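Local coordinates for sulfhydryl oxidase Erv1p (Arabidopsis thaliana, PDB 2HJ3), which catalyses disulfide bond formation with FAD as cofactor, passing electrons from thiols to oxygen, and is required for import and folding of small cysteine-containing proteins in the mitochondrial intermembrane space, at residues Ser78-Leu81 against Cys82-Asn86; Val40-Leu43 against Met44-Ser48; Ala26-Pro29 against Glu30-Arg34; Thr33-Gln36 against Lys37-Lys41. All coordinates share one frame; numbering follows the deposited sequence.

Contact 1 (Ser78-Leu81 against Cys82-Asn86); sequences SQWL and CHVHN. With FAD (flavin-adenine dinucleotide), chain K; SO4 (sulfate ion), chain F.
C82 begins a turn of helix 74-91 by donating its backbone N to the carbonyl of S78, and its side chain leaves the helix for a disulfide with C99. With SG anti to the backbone N (chi1 173°), the sulfur comes to 3.2 Å from FAD N6A, while the carbonyl O of C82 accepts a weak hydrogen bond from that same adenine amine. H83 follows, its backbone N bonded to Q79 O at 2.8 Å; its imidazole leans back over the turn containing Q79 and sends ND1 to O3 of a sulfate, 2.9 Å away. V84 points back at the preceding turn and lays CG2 over one face of the W80 indole in a CH-pi contact, 3.8 Å from the centroid of the six-membered ring. Beyond W80 and V84 lies helix 54-66, through L64, F60 and I63. H85 swings toward the cofactor: NE2 donates to FAD O1A at 2.6 Å, N7A lies over one ring face, and ND1 is hydrogen-bonded to H22. N86 adds an amide whose ND2 reaches the sulfate oxygen also held by H83, with OD1 bonded to the backbone N of F97. This part of the helix divides its chemistry: V84 and W80 pack apolar groups into the bundle, whereas C82 and H85 contact the adenine, H85 also binds a phosphate oxygen, and H22 probably helps set the rotation of its ring.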
loop_
_atom_site.group_PDB
_atom_site.type_symbol
_atom_site.label_atom_id
_atom_site.label_comp_id
_atom_site.label_asym_id
_atom_site.label_seq_id
_atom_site.Cartn_x
_atom_site.Cartn_y
_atom_site.Cartn_z
ATOM N N SER A 78 0.662 -14.327 5.442
ATOM C CA SER A 78 2.046 -14.001 5.797
ATOM C C SER A 78 3.003 -14.807 4.939
ATOM O O SER A 78 3.945 -14.265 4.365
ATOM C CB SER A 78 2.343 -14.361 7.248
ATOM O OG SER A 78 1.427 -13.767 8.128
ATOM N N GLN A 79 2.765 -16.114 4.876
ATOM C CA GLN A 79 3.616 -17.015 4.103
ATOM C C GLN A 79 3.568 -16.651 2.632
ATOM O O GLN A 79 4.602 -16.414 2.005
ATOM C CB GLN A 79 3.162 -18.463 4.288
ATOM C CG GLN A 79 3.260 -18.972 5.719
ATOM C CD GLN A 79 4.692 -19.063 6.198
ATOM O OE1 GLN A 79 4.994 -18.707 7.339
ATOM N NE2 GLN A 79 5.584 -19.551 5.335
ATOM N N TRP A 80 2.359 -16.600 2.083
ATOM C CA TRP A 80 2.182 -16.271 0.680
ATOM C C TRP A 80 2.951 -15.006 0.302
ATOM O O TRP A 80 3.677 -14.981 -0.693
ATOM C CB TRP A 80 0.696 -16.076 0.364
ATOM C CG TRP A 80 0.469 -15.642 -1.049
ATOM C CD1 TRP A 80 0.482 -16.429 -2.160
ATOM C CD2 TRP A 80 0.287 -14.300 -1.510
ATOM N NE1 TRP A 80 0.324 -15.660 -3.293
ATOM C CE2 TRP A 80 0.204 -14.349 -2.921
ATOM C CE3 TRP A 80 0.190 -13.061 -0.868
ATOM C CZ2 TRP A 80 0.028 -13.205 -3.703
ATOM C CZ3 TRP A 80 0.015 -11.922 -1.642
ATOM C CH2 TRP A 80 -0.064 -12.003 -3.048
ATOM N N LEU A 81 2.795 -13.956 1.102
ATOM C CA LEU A 81 3.468 -12.687 0.826
ATOM C C LEU A 81 4.988 -12.846 0.869
ATOM O O LEU A 81 5.710 -12.170 0.143
ATOM C CB LEU A 81 3.018 -11.628 1.837
ATOM C CG LEU A 81 3.258 -10.163 1.468
ATOM C CD1 LEU A 81 2.685 -9.855 0.090
ATOM C CD2 LEU A 81 2.609 -9.286 2.518
ATOM N N CYS A 82 5.465 -13.749 1.721
ATOM C CA CYS A 82 6.897 -14.004 1.839
ATOM C C CYS A 82 7.401 -14.751 0.611
ATOM O O CYS A 82 8.505 -14.488 0.118
ATOM C CB CYS A 82 7.184 -14.812 3.106
ATOM S SG CYS A 82 8.904 -15.392 3.289
ATOM N N HIS A 83 6.584 -15.675 0.102
ATOM C CA HIS A 83 6.973 -16.447 -1.083
ATOM C C HIS A 83 7.005 -15.534 -2.288
ATOM O O HIS A 83 7.877 -15.645 -3.151
ATOM C CB HIS A 83 5.996 -17.604 -1.337
ATOM C CG HIS A 83 6.009 -18.647 -0.265
ATOM N ND1 HIS A 83 7.148 -19.340 0.081
ATOM C CD2 HIS A 83 5.045 -19.057 0.591
ATOM C CE1 HIS A 83 6.890 -20.123 1.113
ATOM N NE2 HIS A 83 5.621 -19.968 1.443
ATOM N N VAL A 84 6.039 -14.628 -2.348
ATOM C CA VAL A 84 5.977 -13.689 -3.450
ATOM C C VAL A 84 7.222 -12.819 -3.401
ATOM O O VAL A 84 7.910 -12.653 -4.402
ATOM C CB VAL A 84 4.706 -12.826 -3.359
ATOM C CG1 VAL A 84 4.862 -11.556 -4.195
ATOM C CG2 VAL A 84 3.515 -13.644 -3.846
ATOM N N HIS A 85 7.528 -12.288 -2.224
ATOM C CA HIS A 85 8.708 -11.447 -2.072
ATOM C C HIS A 85 9.972 -12.224 -2.466
ATOM O O HIS A 85 10.897 -11.657 -3.050
ATOM C CB HIS A 85 8.810 -10.950 -0.630
ATOM C CG HIS A 85 9.780 -9.826 -0.439
ATOM N ND1 HIS A 85 9.889 -9.133 0.750
ATOM C CD2 HIS A 85 10.672 -9.262 -1.285
ATOM C CE1 HIS A 85 10.804 -8.189 0.623
ATOM N NE2 HIS A 85 11.294 -8.244 -0.602
ATOM N N ASN A 86 10.016 -13.519 -2.165
ATOM C CA ASN A 86 11.197 -14.314 -2.524
ATOM C C ASN A 86 11.380 -14.491 -4.029
ATOM O O ASN A 86 12.504 -14.505 -4.523
ATOM C CB ASN A 86 11.168 -15.683 -1.840
ATOM C CG ASN A 86 11.669 -15.618 -0.423
ATOM O OD1 ASN A 86 12.546 -14.822 -0.114
ATOM N ND2 ASN A 86 11.135 -16.461 0.444
HETATM P PA FAD K . 13.510 -5.673 0.047
HETATM O O1A FAD K . 13.379 -6.798 -0.921
HETATM O O2A FAD K . 13.040 -4.277 -0.197
HETATM O O5B FAD K . 13.328 -5.750 1.595
HETATM C C5B FAD K . 12.526 -5.427 2.717
HETATM C C4B FAD K . 13.401 -5.959 3.830
HETATM O O4B FAD K . 12.347 -6.827 4.325
HETATM C C3B FAD K . 14.718 -6.782 3.925
HETATM O O3B FAD K . 15.885 -5.978 4.095
HETATM C C2B FAD K . 14.412 -7.787 4.946
HETATM O O2B FAD K . 14.518 -7.364 6.271
HETATM C C1B FAD K . 12.950 -8.097 4.602
HETATM N N9A FAD K . 12.567 -9.172 3.736
HETATM C C8A FAD K . 13.185 -9.795 2.624
HETATM N N7A FAD K . 12.615 -10.812 2.051
HETATM C C5A FAD K . 11.449 -10.959 2.792
HETATM C C6A FAD K . 10.375 -11.872 2.788
HETATM N N6A FAD K . 10.415 -12.899 1.913
HETATM N N1A FAD K . 9.379 -11.717 3.745
HETATM C C2A FAD K . 9.372 -10.784 4.730
HETATM N N3A FAD K . 10.433 -9.853 4.690
HETATM C C4A FAD K . 11.456 -10.016 3.713
HETATM N N1 FAD K . 12.473 -4.416 -8.227
HETATM C C2 FAD K . 13.038 -4.690 -9.459
HETATM O O2 FAD K . 14.165 -4.280 -9.798
HETATM N N3 FAD K . 12.201 -5.484 -10.223
HETATM C C4 FAD K . 10.936 -5.971 -9.810
HETATM O O4 FAD K . 10.333 -6.583 -10.753
HETATM C C4X FAD K . 10.433 -5.673 -8.554
HETATM N N5 FAD K . 9.117 -6.005 -8.077
HETATM C C5X FAD K . 8.516 -5.584 -6.868
HETATM C C6 FAD K . 7.173 -5.905 -6.571
HETATM C C7 FAD K . 6.594 -5.412 -5.363
HETATM C C7M FAD K . 5.111 -5.734 -5.128
HETATM C C8 FAD K . 7.358 -4.632 -4.438
HETATM C C8M FAD K . 6.964 -4.083 -3.073
HETATM C C9 FAD K . 8.682 -4.318 -4.772
HETATM C C9A FAD K . 9.320 -4.705 -5.978
HETATM N N10 FAD K . 10.688 -4.514 -6.528
HETATM C C10 FAD K . 11.253 -4.838 -7.738
HETATM C "C1'" FAD K . 11.649 -3.986 -5.618
HETATM C "C2'" FAD K . 12.459 -4.907 -4.766
HETATM O "O2'" FAD K . 11.695 -6.124 -4.486
HETATM C "C3'" FAD K . 13.213 -4.261 -3.644
HETATM O "O3'" FAD K . 12.272 -3.771 -2.704
HETATM C "C4'" FAD K . 14.481 -3.427 -3.732
HETATM O "O4'" FAD K . 15.385 -4.025 -4.702
HETATM C "C5'" FAD K . 15.290 -3.296 -2.507
HETATM O "O5'" FAD K . 15.819 -4.501 -1.945
HETATM P P FAD K . 16.258 -4.569 -0.446
HETATM O O1P FAD K . 17.356 -5.482 -0.747
HETATM O O2P FAD K . 16.452 -3.286 0.268
HETATM O O3P FAD K . 15.083 -5.474 0.199
HETATM S S SO4 F . 10.586 -19.651 -1.275
HETATM O O1 SO4 F . 9.829 -20.726 -1.938
HETATM O O2 SO4 F . 11.678 -19.210 -2.158
HETATM O O3 SO4 F . 9.684 -18.520 -0.988
HETATM O O4 SO4 F . 11.149 -20.155 -0.009
#

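Contact 2 (Val40-Leu43 against Met44-Ser48); sequences VKEL and MTILS. With SO4 (sulfate ion), chain J.
Helix 34-50 is a member of the four-helix bundle of the Erv/ALR fold, and its middle turns, where E42 meets I46 and L43 meets L47, face both the bundle core and the second subunit. E42 bends forward along the helix toward I46: CG stands anti to the backbone N (chi1 -178°), and a bend at the next torsion brings OE2 to 3.4 Å from I46 CG1. The two side chains run at about a right angle, so the carboxylate lies against the aliphatic branch of I46, whose own backbone N bonds to E42 O at 2.8 Å. One residue on, L43 CD1 and L47 CG approach more loosely, at 4.5 Å, while L47 N bonds to L43 O. M44 curls back instead, placing CG 3.3 Å from V40 O, while its sulfur remains 4.5 Å from L43 CG. Its end packs on F60 of helix 54-66 and on W80 and L81 of helix 74-91. The other flank belongs to the dimer: L43 packs on L43 of the second subunit, E42 on I46 of that subunit, and L47 on its F20. On the solvent side, the extended chain of K41 carries NZ to a sulfate oxygen, O1, at 3.2 Å. Mostly apolar side chains thus face both the core and the interface, and the E42 carboxylate rests on I46 by van der Waals contact, with another sulfate about 3 Å from the E42 side chain at the nearest atoms.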
loop_
_atom_site.group_PDB
_atom_site.type_symbol
_atom_site.label_atom_id
_atom_site.label_comp_id
_atom_site.label_asym_id
_atom_site.label_seq_id
_atom_site.Cartn_x
_atom_site.Cartn_y
_atom_site.Cartn_z
ATOM N N VAL A 40 -8.074 -7.907 0.935
ATOM C CA VAL A 40 -6.704 -8.347 0.771
ATOM C C VAL A 40 -6.455 -8.787 -0.665
ATOM O O VAL A 40 -5.452 -8.425 -1.268
ATOM C CB VAL A 40 -6.379 -9.514 1.731
ATOM C CG1 VAL A 40 -5.206 -10.325 1.201
ATOM C CG2 VAL A 40 -6.035 -8.969 3.088
ATOM N N LYS A 41 -7.371 -9.570 -1.214
ATOM C CA LYS A 41 -7.212 -10.028 -2.585
ATOM C C LYS A 41 -7.343 -8.884 -3.565
ATOM O O LYS A 41 -6.609 -8.821 -4.550
ATOM C CB LYS A 41 -8.239 -11.105 -2.909
ATOM C CG LYS A 41 -8.103 -12.338 -2.043
ATOM C CD LYS A 41 -9.077 -13.417 -2.448
ATOM C CE LYS A 41 -8.994 -14.596 -1.488
ATOM N NZ LYS A 41 -10.061 -15.618 -1.734
ATOM N N GLU A 42 -8.275 -7.975 -3.302
ATOM C CA GLU A 42 -8.472 -6.835 -4.190
ATOM C C GLU A 42 -7.241 -5.930 -4.151
ATOM O O GLU A 42 -6.825 -5.375 -5.171
ATOM C CB GLU A 42 -9.730 -6.063 -3.779
ATOM C CG GLU A 42 -10.080 -4.861 -4.671
ATOM C CD GLU A 42 -10.161 -5.204 -6.163
ATOM O OE1 GLU A 42 -10.602 -6.325 -6.500
ATOM O OE2 GLU A 42 -9.803 -4.342 -7.000
ATOM N N LEU A 43 -6.654 -5.800 -2.968
ATOM C CA LEU A 43 -5.459 -4.983 -2.787
ATOM C C LEU A 43 -4.319 -5.499 -3.660
ATOM O O LEU A 43 -3.626 -4.720 -4.312
ATOM C CB LEU A 43 -5.037 -4.993 -1.314
ATOM C CG LEU A 43 -3.670 -4.382 -0.988
ATOM C CD1 LEU A 43 -3.645 -2.913 -1.383
ATOM C CD2 LEU A 43 -3.378 -4.537 0.491
ATOM N N MET A 44 -4.127 -6.814 -3.688
ATOM C CA MET A 44 -3.059 -7.387 -4.502
ATOM C C MET A 44 -3.325 -7.165 -5.990
ATOM O O MET A 44 -2.408 -6.873 -6.755
ATOM C CB MET A 44 -2.900 -8.885 -4.229
ATOM C CG MET A 44 -2.648 -9.252 -2.784
ATOM S SD MET A 44 -1.492 -8.160 -1.935
ATOM C CE MET A 44 -0.045 -8.579 -2.684
ATOM N N THR A 45 -4.580 -7.311 -6.399
ATOM C CA THR A 45 -4.953 -7.101 -7.799
ATOM C C THR A 45 -4.675 -5.658 -8.178
ATOM O O THR A 45 -4.107 -5.380 -9.230
ATOM C CB THR A 45 -6.445 -7.366 -8.029
ATOM O OG1 THR A 45 -6.742 -8.728 -7.703
ATOM C CG2 THR A 45 -6.818 -7.095 -9.483
ATOM N N ILE A 46 -5.091 -4.738 -7.315
ATOM C CA ILE A 46 -4.859 -3.325 -7.567
ATOM C C ILE A 46 -3.361 -3.077 -7.718
ATOM O O ILE A 46 -2.935 -2.418 -8.664
ATOM C CB ILE A 46 -5.454 -2.452 -6.434
ATOM C CG1 ILE A 46 -6.986 -2.571 -6.463
ATOM C CG2 ILE A 46 -5.018 -0.997 -6.597
ATOM C CD1 ILE A 46 -7.691 -1.788 -5.394
ATOM N N LEU A 47 -2.558 -3.620 -6.810
ATOM C CA LEU A 47 -1.103 -3.456 -6.904
ATOM C C LEU A 47 -0.544 -4.018 -8.208
ATOM O O LEU A 47 0.384 -3.452 -8.786
ATOM C CB LEU A 47 -0.388 -4.154 -5.741
ATOM C CG LEU A 47 -0.389 -3.487 -4.370
ATOM C CD1 LEU A 47 0.282 -4.406 -3.370
ATOM C CD2 LEU A 47 0.341 -2.162 -4.433
ATOM N N SER A 48 -1.099 -5.134 -8.672
ATOM C CA SER A 48 -0.612 -5.741 -9.910
ATOM C C SER A 48 -0.773 -4.800 -11.108
ATOM O O SER A 48 -0.069 -4.938 -12.109
ATOM C CB SER A 48 -1.333 -7.068 -10.183
ATOM O OG SER A 48 -2.698 -6.864 -10.511
HETATM S S SO4 J . -10.641 -17.045 -5.266
HETATM O O1 SO4 J . -9.367 -16.484 -4.766
HETATM O O2 SO4 J . -10.375 -17.880 -6.456
HETATM O O3 SO4 J . -11.257 -17.867 -4.203
HETATM O O4 SO4 J . -11.572 -15.951 -5.633
#

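Contact 3 (Ala26-Pro29 against Glu30-Arg34); sequences AQYP and EKPTR. With SO4 (sulfate ion), chain C.
P29 sets its CG against CA and CB of P32 in the loop joining helix 10-27 to helix 34-50 of the Erv/ALR bundle, a connection that ends at the N-cap residue T33. P29 CG meets P32 CB at 3.5 Å, with the two pyrrolidines inclined to each other. P32 CB lies 3.5 Å from Y28 OH and 3.7 Å from Y28 CZ, obliquely to the phenol, so the P32 ring is shared between the aromatic and the other proline. A chi1 of -162° swings the Y28 phenol out opposite the backbone N, which carries the ring toward P32; the two side chains cross at about a right angle. Side-chain packing of this kind, rather than direct polar bonding, links the 26-29 and 30-34 segments. The next shell fixes the phenol. Its hydroxyl is hydrogen-bonded to the carbonyl of A71, its ring meets that of F77, and K37 and V40 of helix 34-50 touch it too, while Q36 of that helix lies against P29. A tyrosine clasped in this way ties the connection to the start of the following helix, far from FAD, which lies about 14 Å from its side chain at the nearest atoms. Just past T33, the backbone N of R34 donates to sulfate O2 at 2.6 Å, the N-H pointing almost straight at the oxygen (168°).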
loop_
_atom_site.group_PDB
_atom_site.type_symbol
_atom_site.label_atom_id
_atom_site.label_comp_id
_atom_site.label_asym_id
_atom_site.label_seq_id
_atom_site.Cartn_x
_atom_site.Cartn_y
_atom_site.Cartn_z
ATOM N N ALA A 26 1.060 -9.178 8.965
ATOM C CA ALA A 26 1.353 -9.519 10.355
ATOM C C ALA A 26 0.142 -9.234 11.243
ATOM O O ALA A 26 -0.024 -9.864 12.292
ATOM C CB ALA A 26 2.566 -8.736 10.849
ATOM N N GLN A 27 -0.699 -8.293 10.810
ATOM C CA GLN A 27 -1.912 -7.901 11.537
ATOM C C GLN A 27 -3.163 -8.631 11.032
ATOM O O GLN A 27 -4.207 -8.598 11.685
ATOM C CB GLN A 27 -2.153 -6.391 11.396
ATOM C CG GLN A 27 -0.978 -5.523 11.797
ATOM C CD GLN A 27 -0.695 -5.595 13.277
ATOM O OE1 GLN A 27 -1.489 -5.128 14.095
ATOM N NE2 GLN A 27 0.441 -6.192 13.636
ATOM N N TYR A 28 -3.070 -9.264 9.865
ATOM C CA TYR A 28 -4.212 -9.982 9.302
ATOM C C TYR A 28 -4.793 -10.919 10.366
ATOM O O TYR A 28 -4.058 -11.603 11.073
ATOM C CB TYR A 28 -3.779 -10.783 8.072
ATOM C CG TYR A 28 -4.924 -11.201 7.170
ATOM C CD1 TYR A 28 -5.675 -10.250 6.472
ATOM C CD2 TYR A 28 -5.256 -12.547 7.007
ATOM C CE1 TYR A 28 -6.726 -10.634 5.632
ATOM C CE2 TYR A 28 -6.299 -12.938 6.173
ATOM C CZ TYR A 28 -7.031 -11.979 5.485
ATOM O OH TYR A 28 -8.050 -12.371 4.635
ATOM N N PRO A 29 -6.124 -10.958 10.500
ATOM C CA PRO A 29 -6.720 -11.836 11.510
ATOM C C PRO A 29 -6.586 -13.346 11.285
ATOM O O PRO A 29 -6.469 -13.831 10.151
ATOM C CB PRO A 29 -8.176 -11.371 11.552
ATOM C CG PRO A 29 -8.420 -10.902 10.160
ATOM C CD PRO A 29 -7.153 -10.156 9.819
ATOM N N GLU A 30 -6.590 -14.082 12.390
ATOM C CA GLU A 30 -6.484 -15.533 12.351
ATOM C C GLU A 30 -7.701 -16.058 11.601
ATOM O O GLU A 30 -7.580 -16.881 10.701
ATOM C CB GLU A 30 -6.440 -16.084 13.782
ATOM C CG GLU A 30 -6.516 -17.605 13.903
ATOM C CD GLU A 30 -5.353 -18.328 13.238
ATOM O OE1 GLU A 30 -4.400 -17.649 12.776
ATOM O OE2 GLU A 30 -5.394 -19.580 13.193
ATOM N N LYS A 31 -8.871 -15.556 11.985
ATOM C CA LYS A 31 -10.134 -15.925 11.357
ATOM C C LYS A 31 -10.695 -14.645 10.748
ATOM O O LYS A 31 -11.495 -13.948 11.373
ATOM C CB LYS A 31 -11.109 -16.477 12.405
ATOM C CG LYS A 31 -10.590 -17.703 13.153
ATOM C CD LYS A 31 -11.565 -18.162 14.239
ATOM C CE LYS A 31 -10.985 -19.330 15.035
ATOM N NZ LYS A 31 -11.879 -19.791 16.146
ATOM N N PRO A 32 -10.274 -14.314 9.519
ATOM C CA PRO A 32 -10.739 -13.106 8.835
ATOM C C PRO A 32 -12.188 -13.179 8.383
ATOM O O PRO A 32 -12.706 -14.264 8.120
ATOM C CB PRO A 32 -9.787 -12.997 7.654
ATOM C CG PRO A 32 -9.572 -14.434 7.303
ATOM C CD PRO A 32 -9.340 -15.069 8.663
ATOM N N THR A 33 -12.836 -12.017 8.299
ATOM C CA THR A 33 -14.215 -11.944 7.844
ATOM C C THR A 33 -14.198 -12.053 6.328
ATOM O O THR A 33 -13.143 -11.989 5.697
ATOM C CB THR A 33 -14.892 -10.597 8.214
ATOM O OG1 THR A 33 -14.216 -9.525 7.545
ATOM C CG2 THR A 33 -14.865 -10.363 9.726
ATOM N N ARG A 34 -15.375 -12.206 5.744
ATOM C CA ARG A 34 -15.503 -12.326 4.300
ATOM C C ARG A 34 -14.991 -11.069 3.599
ATOM O O ARG A 34 -14.416 -11.144 2.511
ATOM C CB ARG A 34 -16.970 -12.577 3.955
ATOM C CG ARG A 34 -17.275 -12.875 2.504
ATOM C CD ARG A 34 -18.692 -13.428 2.411
ATOM N NE ARG A 34 -19.207 -13.487 1.045
ATOM C CZ ARG A 34 -20.413 -13.952 0.726
ATOM N NH1 ARG A 34 -21.231 -14.401 1.676
ATOM N NH2 ARG A 34 -20.808 -13.959 -0.541
HETATM S S SO4 C . -18.445 -12.850 7.890
HETATM O O1 SO4 C . -19.796 -12.892 7.290
HETATM O O2 SO4 C . -17.576 -12.021 7.035
HETATM O O3 SO4 C . -18.518 -12.265 9.247
HETATM O O4 SO4 C . -17.892 -14.217 7.978
#

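Contact 4 (Thr33-Gln36 against Lys37-Lys41); sequences TRQQ and KKDVK. With SO4 (sulfate ion), chain C; SO4 (sulfate ion), chain H; SO4 (sulfate ion), chain J.
Q36 OE1 accepts the backbone N-H of T33 at 2.7 Å, in the carbonyl plane and on a lone pair, and this is half of a capping box at the start of helix 34-50. The return bond runs from Q36 N to T33 OG1 at 3.2 Å, so each residue uses its side chain to serve the other's backbone. T33 holds OG1 between its own N and carbonyl carbon (chi1 63°), which aims the hydroxyl at the first turn, while the Q36 chain, extended beyond CG, carries OE1 to the N-H of T33. The regular backbone bonds follow, among them K37 N to T33 O and D39 N to Q35 O. Beside this last pair, Q35 CG lies 3.7 Å from D39 OD2, the two side chains running obliquely with amide and carboxylate planes 30° apart. D39 OD1 forms a salt bridge with R49 of the second subunit. K38 stretches outward to a sulfate ion, probably from the crystallisation liquor, making a weak bond from NZ to O2 at 3.4 Å. The capping box thus satisfies backbone N-H groups that lack a preceding turn, the D39-R49 bridge pairs opposite charges across the interface, and the sulfate probably offsets the positive charge of K38.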
loop_
_atom_site.group_PDB
_atom_site.type_symbol
_atom_site.label_atom_id
_atom_site.label_comp_id
_atom_site.label_asym_id
_atom_site.label_seq_id
_atom_site.Cartn_x
_atom_site.Cartn_y
_atom_site.Cartn_z
ATOM N N THR A 33 -12.836 -12.017 8.299
ATOM C CA THR A 33 -14.215 -11.944 7.844
ATOM C C THR A 33 -14.198 -12.053 6.328
ATOM O O THR A 33 -13.143 -11.989 5.697
ATOM C CB THR A 33 -14.892 -10.597 8.214
ATOM O OG1 THR A 33 -14.216 -9.525 7.545
ATOM C CG2 THR A 33 -14.865 -10.363 9.726
ATOM N N ARG A 34 -15.375 -12.206 5.744
ATOM C CA ARG A 34 -15.503 -12.326 4.300
ATOM C C ARG A 34 -14.991 -11.069 3.599
ATOM O O ARG A 34 -14.416 -11.144 2.511
ATOM C CB ARG A 34 -16.970 -12.577 3.955
ATOM C CG ARG A 34 -17.275 -12.875 2.504
ATOM C CD ARG A 34 -18.692 -13.428 2.411
ATOM N NE ARG A 34 -19.207 -13.487 1.045
ATOM C CZ ARG A 34 -20.413 -13.952 0.726
ATOM N NH1 ARG A 34 -21.231 -14.401 1.676
ATOM N NH2 ARG A 34 -20.808 -13.959 -0.541
ATOM N N GLN A 35 -15.185 -9.912 4.226
ATOM C CA GLN A 35 -14.739 -8.666 3.618
ATOM C C GLN A 35 -13.221 -8.490 3.710
ATOM O O GLN A 35 -12.580 -8.060 2.751
ATOM C CB GLN A 35 -15.441 -7.465 4.266
ATOM C CG GLN A 35 -15.273 -6.177 3.463
ATOM C CD GLN A 35 -15.862 -4.960 4.156
ATOM O OE1 GLN A 35 -15.356 -4.584 5.241
ATOM N NE2 GLN A 35 -16.828 -4.378 3.610
ATOM N N GLN A 36 -12.650 -8.809 4.863
ATOM C CA GLN A 36 -11.210 -8.682 5.031
ATOM C C GLN A 36 -10.483 -9.555 4.011
ATOM O O GLN A 36 -9.443 -9.174 3.481
ATOM C CB GLN A 36 -10.810 -9.076 6.450
ATOM C CG GLN A 36 -11.429 -8.193 7.502
ATOM C CD GLN A 36 -11.152 -8.678 8.905
ATOM O OE1 GLN A 36 -11.531 -9.828 9.229
ATOM N NE2 GLN A 36 -10.558 -7.907 9.686
ATOM N N LYS A 37 -11.051 -10.721 3.727
ATOM C CA LYS A 37 -10.465 -11.641 2.764
ATOM C C LYS A 37 -10.547 -11.000 1.383
ATOM O O LYS A 37 -9.578 -10.997 0.621
ATOM C CB LYS A 37 -11.227 -12.969 2.794
ATOM C CG LYS A 37 -10.587 -14.077 1.969
ATOM C CD LYS A 37 -11.276 -15.428 2.173
ATOM C CE LYS A 37 -10.631 -16.516 1.305
ATOM N NZ LYS A 37 -11.239 -17.875 1.479
ATOM N N LYS A 38 -11.709 -10.436 1.080
ATOM C CA LYS A 38 -11.954 -9.776 -0.199
ATOM C C LYS A 38 -11.054 -8.556 -0.427
ATOM O O LYS A 38 -10.538 -8.349 -1.528
ATOM C CB LYS A 38 -13.419 -9.354 -0.264
ATOM C CG LYS A 38 -13.819 -8.579 -1.495
ATOM C CD LYS A 38 -15.277 -8.157 -1.369
ATOM C CE LYS A 38 -15.821 -7.570 -2.660
ATOM N NZ LYS A 38 -17.291 -7.299 -2.546
ATOM N N ASP A 39 -10.861 -7.747 0.608
ATOM C CA ASP A 39 -10.026 -6.559 0.463
ATOM C C ASP A 39 -8.572 -6.915 0.207
ATOM O O ASP A 39 -7.916 -6.303 -0.635
ATOM C CB ASP A 39 -10.135 -5.667 1.702
ATOM C CG ASP A 39 -11.535 -5.119 1.894
ATOM O OD1 ASP A 39 -12.288 -5.080 0.897
ATOM O OD2 ASP A 39 -11.873 -4.719 3.029
ATOM N N VAL A 40 -8.074 -7.907 0.935
ATOM C CA VAL A 40 -6.704 -8.347 0.771
ATOM C C VAL A 40 -6.455 -8.787 -0.665
ATOM O O VAL A 40 -5.452 -8.425 -1.268
ATOM C CB VAL A 40 -6.379 -9.514 1.731
ATOM C CG1 VAL A 40 -5.206 -10.325 1.201
ATOM C CG2 VAL A 40 -6.035 -8.969 3.088
ATOM N N LYS A 41 -7.371 -9.570 -1.214
ATOM C CA LYS A 41 -7.212 -10.028 -2.585
ATOM C C LYS A 41 -7.343 -8.884 -3.565
ATOM O O LYS A 41 -6.609 -8.821 -4.550
ATOM C CB LYS A 41 -8.239 -11.105 -2.909
ATOM C CG LYS A 41 -8.103 -12.338 -2.043
ATOM C CD LYS A 41 -9.077 -13.417 -2.448
ATOM C CE LYS A 41 -8.994 -14.596 -1.488
ATOM N NZ LYS A 41 -10.061 -15.618 -1.734
HETATM S S SO4 C . -18.445 -12.850 7.890
HETATM O O1 SO4 C . -19.796 -12.892 7.290
HETATM O O2 SO4 C . -17.576 -12.021 7.035
HETATM O O3 SO4 C . -18.518 -12.265 9.247
HETATM O O4 SO4 C . -17.892 -14.217 7.978
HETATM S S SO4 H . -16.109 -3.802 -0.945
HETATM O O1 SO4 H . -14.893 -2.957 -0.898
HETATM O O2 SO4 H . -16.512 -4.013 -2.356
HETATM O O3 SO4 H . -15.828 -5.111 -0.312
HETATM O O4 SO4 H . -17.201 -3.118 -0.211
HETATM S S SO4 J . -10.641 -17.045 -5.266
HETATM O O1 SO4 J . -9.367 -16.484 -4.766
HETATM O O2 SO4 J . -10.375 -17.880 -6.456
HETATM O O3 SO4 J . -11.257 -17.867 -4.203
HETATM O O4 SO4 J . -11.572 -15.951 -5.633
#

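Overall arrangement
Contacts 3, 4 and 2 follow one another along the chain, from the end of helix 10-27 through the connecting loop into helix 34-50. Contacts 3 and 4 have centres 8 Å apart and share T33 and R34; contacts 4 and 2 share V40 and K41, with centres 11 Å apart. Y28 CE1 of contact 3 lies 3.1 Å from V40 CG2. Contact 1, on helix 74-91, meets contact 2 inside the bundle, where W80 CH2 and M44 CE are 3.4 Å apart. It alone contributes residues to the FAD pocket, though the L47 side chain comes within about 5 Å of FAD at the nearest atoms. Contacts 2 and 4 line the dimer interface; contact 3 is a surface contact whose Q27 also packs on P52 of the second subunit.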